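PDB 3NTN: UspA1 from Moraxella catarrhalis, which is a trimeric autotransporter adhesin of the outer membrane, whose binding to fibronectin and to the receptor CEACAM1 probably attaches the bacterium to host cells. Local coordinates for residues Y1-I6 with Q18-N23; T50-F55 with N64-V69. All blocks are in the same frame, centred on the assembly; numbering follows the deposited sequence.

Contact 1: residues Y1-I6 with Q18-N23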
loop_
_atom_site.group_PDB
_atom_site.type_symbol
_atom_site.label_atom_id
_atom_site.label_comp_id
_atom_site.label_asym_id
_atom_site.label_seq_id
_atom_site.Cartn_x
_atom_site.Cartn_y
_atom_site.Cartn_z
ATOM N N TYR B 1 9.463 -4.429 -41.928
ATOM C CA TYR B 1 10.637 -5.362 -41.941
ATOM C C TYR B 1 10.563 -6.339 -40.758
ATOM O O TYR B 1 11.324 -6.262 -39.777
ATOM C CB TYR B 1 11.960 -4.583 -41.998
ATOM C CG TYR B 1 12.193 -3.967 -43.352
ATOM C CD1 TYR B 1 13.004 -4.601 -44.291
ATOM C CD2 TYR B 1 11.570 -2.765 -43.718
ATOM C CE1 TYR B 1 13.218 -4.043 -45.557
ATOM C CE2 TYR B 1 11.772 -2.198 -44.993
ATOM C CZ TYR B 1 12.606 -2.844 -45.904
ATOM O OH TYR B 1 12.822 -2.309 -47.162
ATOM N N ASN B 2 9.621 -7.266 -40.880
ATOM C CA ASN B 2 9.216 -8.112 -39.767
ATOM C C ASN B 2 9.813 -9.522 -39.811
ATOM O O ASN B 2 10.252 -9.988 -40.873
ATOM C CB ASN B 2 7.690 -8.103 -39.658
ATOM C CG ASN B 2 7.145 -6.699 -39.366
ATOM O OD1 ASN B 2 7.646 -5.995 -38.487
ATOM N ND2 ASN B 2 6.119 -6.292 -40.106
ATOM N N GLU B 3 9.853 -10.185 -38.656
ATOM C CA GLU B 3 10.593 -11.430 -38.536
ATOM C C GLU B 3 9.910 -12.436 -37.610
ATOM O O GLU B 3 9.963 -12.302 -36.382
ATOM C CB GLU B 3 12.035 -11.147 -38.095
ATOM C CG GLU B 3 12.997 -12.323 -38.255
ATOM C CD GLU B 3 14.447 -11.929 -38.040
ATOM O OE1 GLU B 3 14.891 -10.929 -38.642
ATOM O OE2 GLU B 3 15.145 -12.626 -37.274
ATOM N N ALA B 4 9.282 -13.448 -38.214
ATOM C CA ALA B 4 8.613 -14.513 -37.467
ATOM C C ALA B 4 8.837 -15.933 -38.055
ATOM O O ALA B 4 7.933 -16.517 -38.672
ATOM C CB ALA B 4 7.120 -14.195 -37.329
ATOM N N THR B 5 10.032 -16.487 -37.826
ATOM C CA THR B 5 10.402 -17.815 -38.363
ATOM C C THR B 5 10.061 -18.987 -37.432
ATOM O O THR B 5 9.554 -20.008 -37.885
ATOM C CB THR B 5 11.923 -17.913 -38.761
ATOM O OG1 THR B 5 12.744 -17.381 -37.706
ATOM C CG2 THR B 5 12.219 -17.183 -40.090
ATOM N N ILE B 6 10.329 -18.817 -36.136
ATOM C CA ILE B 6 10.242 -19.898 -35.125
ATOM C C ILE B 6 8.837 -20.476 -34.958
ATOM O O ILE B 6 7.849 -19.874 -35.383
ATOM C CB ILE B 6 10.738 -19.424 -33.731
ATOM C CG1 ILE B 6 11.504 -18.102 -33.849
ATOM C CG2 ILE B 6 11.529 -20.534 -33.020
ATOM C CD1 ILE B 6 12.869 -18.154 -34.584
ATOM N N GLN B 18 10.172 -8.103 -34.403
ATOM C CA GLN B 18 10.782 -9.407 -34.486
ATOM C C GLN B 18 10.159 -10.286 -33.431
ATOM O O GLN B 18 10.127 -9.918 -32.282
ATOM C CB GLN B 18 12.310 -9.304 -34.274
ATOM C CG GLN B 18 13.111 -8.855 -35.517
ATOM C CD GLN B 18 14.521 -8.324 -35.171
ATOM O OE1 GLN B 18 15.547 -8.838 -35.656
ATOM N NE2 GLN B 18 14.567 -7.282 -34.327
ATOM N N ALA B 19 9.652 -11.452 -33.809
ATOM C CA ALA B 19 9.156 -12.410 -32.831
ATOM C C ALA B 19 10.090 -13.616 -32.926
ATOM O O ALA B 19 9.767 -14.618 -33.539
ATOM C CB ALA B 19 7.744 -12.775 -33.128
ATOM N N LYS B 20 11.277 -13.492 -32.350
ATOM C CA LYS B 20 12.316 -14.534 -32.459
ATOM C C LYS B 20 12.104 -15.711 -31.492
ATOM O O LYS B 20 12.662 -16.774 -31.706
ATOM C CB LYS B 20 13.708 -13.938 -32.239
ATOM C CG LYS B 20 14.071 -12.835 -33.227
ATOM C CD LYS B 20 15.251 -12.005 -32.746
ATOM C CE LYS B 20 16.222 -11.718 -33.893
ATOM N NZ LYS B 20 17.400 -10.900 -33.462
ATOM N N GLY B 21 11.343 -15.512 -30.416
ATOM C CA GLY B 21 11.163 -16.578 -29.409
ATOM C C GLY B 21 10.109 -17.549 -29.880
ATOM O O GLY B 21 9.145 -17.137 -30.547
ATOM N N ARG B 22 10.294 -18.843 -29.588
ATOM C CA ARG B 22 9.215 -19.828 -29.758
ATOM C C ARG B 22 7.914 -19.359 -29.084
ATOM O O ARG B 22 7.956 -18.914 -27.942
ATOM C CB ARG B 22 9.651 -21.164 -29.158
ATOM C CG ARG B 22 8.857 -22.357 -29.658
ATOM C CD ARG B 22 9.584 -23.720 -29.461
ATOM N NE ARG B 22 10.225 -23.901 -28.140
ATOM C CZ ARG B 22 9.577 -24.125 -27.002
ATOM N NH1 ARG B 22 8.244 -24.204 -26.990
ATOM N NH2 ARG B 22 10.262 -24.263 -25.870
ATOM N N ASN B 23 6.773 -19.495 -29.779
ATOM C CA ASN B 23 5.444 -18.984 -29.352
ATOM C C ASN B 23 5.401 -17.484 -29.013
ATOM O O ASN B 23 4.460 -17.023 -28.317
ATOM C CB ASN B 23 4.896 -19.705 -28.101
ATOM C CG ASN B 23 4.972 -21.215 -28.171
ATOM O OD1 ASN B 23 4.577 -21.850 -29.163
ATOM N ND2 ASN B 23 5.452 -21.814 -27.084
#

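Contact 2: residues T50-F55 with N64-V69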
loop_
_atom_site.group_PDB
_atom_site.type_symbol
_atom_site.label_atom_id
_atom_site.label_comp_id
_atom_site.label_asym_id
_atom_site.label_seq_id
_atom_site.Cartn_x
_atom_site.Cartn_y
_atom_site.Cartn_z
ATOM N N THR B 50 12.860 -10.280 -23.538
ATOM C CA THR B 50 13.723 -11.445 -23.533
ATOM C C THR B 50 13.316 -12.542 -22.527
ATOM O O THR B 50 13.813 -13.658 -22.622
ATOM C CB THR B 50 15.176 -11.069 -23.319
ATOM O OG1 THR B 50 15.330 -10.578 -21.976
ATOM C CG2 THR B 50 15.654 -9.974 -24.373
ATOM N N GLY B 51 12.422 -12.279 -21.585
ATOM C CA GLY B 51 12.119 -13.339 -20.650
ATOM C C GLY B 51 11.081 -14.357 -21.076
ATOM O O GLY B 51 10.131 -14.019 -21.837
ATOM N N LYS B 52 11.207 -15.593 -20.564
ATOM C CA LYS B 52 10.083 -16.547 -20.735
ATOM C C LYS B 52 8.756 -15.994 -20.150
ATOM O O LYS B 52 8.738 -15.561 -19.010
ATOM C CB LYS B 52 10.381 -17.976 -20.237
ATOM C CG LYS B 52 11.811 -18.415 -20.422
ATOM C CD LYS B 52 11.940 -19.933 -20.427
ATOM C CE LYS B 52 13.341 -20.414 -20.064
ATOM N NZ LYS B 52 14.413 -19.365 -20.176
ATOM N N GLY B 53 7.694 -15.955 -20.973
ATOM C CA GLY B 53 6.349 -15.645 -20.539
ATOM C C GLY B 53 6.181 -14.176 -20.171
ATOM O O GLY B 53 5.239 -13.801 -19.445
ATOM N N SER B 54 7.079 -13.349 -20.688
ATOM C CA SER B 54 7.100 -11.956 -20.392
ATOM C C SER B 54 6.103 -11.124 -21.230
ATOM O O SER B 54 5.511 -11.575 -22.202
ATOM C CB SER B 54 8.526 -11.395 -20.561
ATOM O OG SER B 54 8.946 -11.486 -21.919
ATOM N N PHE B 55 5.893 -9.896 -20.815
ATOM C CA PHE B 55 4.912 -9.082 -21.434
ATOM C C PHE B 55 5.360 -7.635 -21.321
ATOM O O PHE B 55 5.700 -7.187 -20.245
ATOM C CB PHE B 55 3.545 -9.280 -20.772
ATOM C CG PHE B 55 2.488 -8.370 -21.325
ATOM C CD1 PHE B 55 1.799 -8.694 -22.484
ATOM C CD2 PHE B 55 2.227 -7.136 -20.707
ATOM C CE1 PHE B 55 0.782 -7.785 -23.051
ATOM C CE2 PHE B 55 1.245 -6.237 -21.231
ATOM C CZ PHE B 55 0.520 -6.571 -22.413
ATOM N N ASN B 64 12.623 -8.320 -19.502
ATOM C CA ASN B 64 13.800 -9.151 -19.770
ATOM C C ASN B 64 14.210 -10.082 -18.641
ATOM O O ASN B 64 15.375 -10.198 -18.317
ATOM C CB ASN B 64 15.006 -8.301 -20.215
ATOM C CG ASN B 64 14.806 -7.651 -21.593
ATOM O OD1 ASN B 64 13.747 -7.786 -22.214
ATOM N ND2 ASN B 64 15.830 -6.910 -22.062
ATOM N N ALA B 65 13.234 -10.753 -18.037
ATOM C CA ALA B 65 13.517 -11.892 -17.124
ATOM C C ALA B 65 12.240 -12.680 -17.074
ATOM O O ALA B 65 11.125 -12.185 -17.515
ATOM C CB ALA B 65 13.881 -11.415 -15.765
ATOM N N ASP B 66 12.328 -13.891 -16.544
ATOM C CA ASP B 66 11.185 -14.748 -16.649
ATOM C C ASP B 66 9.959 -14.086 -15.998
ATOM O O ASP B 66 10.065 -13.496 -14.940
ATOM C CB ASP B 66 11.479 -16.137 -16.104
ATOM C CG ASP B 66 12.576 -16.865 -16.908
ATOM O OD1 ASP B 66 13.065 -17.891 -16.383
ATOM O OD2 ASP B 66 12.930 -16.424 -18.050
ATOM N N ASN B 67 8.816 -14.163 -16.690
ATOM C CA ASN B 67 7.500 -13.669 -16.183
ATOM C C ASN B 67 7.425 -12.162 -15.894
ATOM O O ASN B 67 6.461 -11.685 -15.314
ATOM C CB ASN B 67 6.976 -14.485 -14.985
ATOM C CG ASN B 67 7.194 -15.979 -15.163
ATOM O OD1 ASN B 67 6.851 -16.565 -16.214
ATOM N ND2 ASN B 67 7.770 -16.614 -14.142
ATOM N N ALA B 68 8.422 -11.420 -16.358
ATOM C CA ALA B 68 8.448 -9.956 -16.242
ATOM C C ALA B 68 7.223 -9.344 -16.873
ATOM O O ALA B 68 6.781 -9.773 -17.916
ATOM C CB ALA B 68 9.764 -9.365 -16.886
ATOM N N VAL B 69 6.689 -8.313 -16.223
ATOM C CA VAL B 69 5.605 -7.502 -16.772
ATOM C C VAL B 69 6.150 -6.088 -16.731
ATOM O O VAL B 69 6.578 -5.599 -15.662
ATOM C CB VAL B 69 4.293 -7.625 -15.930
ATOM C CG1 VAL B 69 3.229 -6.596 -16.384
ATOM C CG2 VAL B 69 3.760 -9.017 -15.994
HETATM O O HOH W 1 4.482 -15.749 -17.669
HETATM O O HOH W 2 4.114 -11.919 -17.977
#

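Contact 1: residues Y1-I6 with Q18-N23
At the N-terminal end of the YadA-like beta-roll head, one coil of the roll lies on the next: Tyr1-Ile6 runs in nearly the same direction as Gln18-Asn23. The one hydrogen bond across the contact is between backbone atoms. Glu3 and Gln18 form a single bridge, and Ala19 N donates to Glu3 O over 2.7 Å. This bond is nearly straight, 164° at the hydrogen, and comes in almost along the C=O axis. The same carbonyl oxygen also receives a CA-H...O contact from Gln18 CA. On its other side Gln18 continues the stacking through backbone hydrogen bonds to Asn32 and Ala34 of the following coil.

Apolar packing is light. Ala4 CB and Ala19 CB lie 4.5 Å apart, and both also touch Val11 of strand 10-11. Farther along, Ile6 CG2 lies 4.3 Å from Arg22 CB, while the guanidinium group of Arg22 extends away from Ile6.

The polar side chains meet on an exposed flank. Glu3 swings CG anti to its backbone N (chi1 -166°), and its extended chain runs alongside that of Gln18, pointing the same way, with Glu3 CB 3.6 Å from Gln18 CG. At the tips the carboxylate and amide planes stand 77° apart. Lys20 crosses Glu3 obliquely and brings its aliphatic part to the carboxylate; its NZ also has a long, weak ion pair with Glu33. Opposite charges may attract here, but Glu3 OE2 lies 3.7 Å from Lys20 CE and 4.8 Å from Lys20 NZ.

Contact 2: residues T50-F55 with N64-V69
Two successive coils of the YadA head repeat stack turn on turn here. Three bonds join backbone N-H groups to the neighbouring turn. Asn67 N meets Lys52 O at 2.7 Å, nearly along the C=O axis. Phe55 N reaches Ala68 O at 3.0 Å. Lys52 N approaches Asp66 OD2 at 3.2 Å, from above the carboxylate plane. Beside it the Lys52 chain runs alongside Asp66, bending at chi4 so that NZ makes a long salt bridge to Asp66 OD2 (3.9 Å). At the other end Asn64 OD1 takes Thr50 N at 3.0 Å from above its amide plane, while Gln48 holds Asn64 ND2.

Both segments form type II turns, Gly51-Ser54 and Ala65-Ala68. Ser54 OG reaches back to Gly51 O (2.8 Å), reinforcing a weak backbone bond. A water bridges Gly53 O and Asn67 OD1, which also accepts from Asn73 ND2 of the second subunit; Asn67 ND2 binds Asn81 of the next coil. Inward, Phe55 and Val69 bridge in parallel register, and Phe55 meets Phe55 of the third subunit. The chemistry thus divides: Asp66 OD2, with one N-H donor and a long ion pair, is probably ionised at the partly exposed outer side, whereas apolar side chains face the trimer interior.

How the contacts relate
Contacts 1 and 2 show one principle at two levels of the same beta-roll: each coil rests on the next, so that segments about one coil apart in sequence meet in parallel. Their centres are 16 Å apart and their nearest atoms about 7 Å, without touching; contact 1 closes along the chain before contact 2 opens. Thr37 and Asp38 lie between them, Asp38 bonding to Arg22 and Asn23 and Thr37 to Gly53. Contact 1, at the head's end, is mostly exposed, whereas contact 2 is more buried and reaches both other subunits. Neither touches the nickel site, formed by His216 and His220 at the C-terminal end of the chain, at and just after the end of helix 182-217.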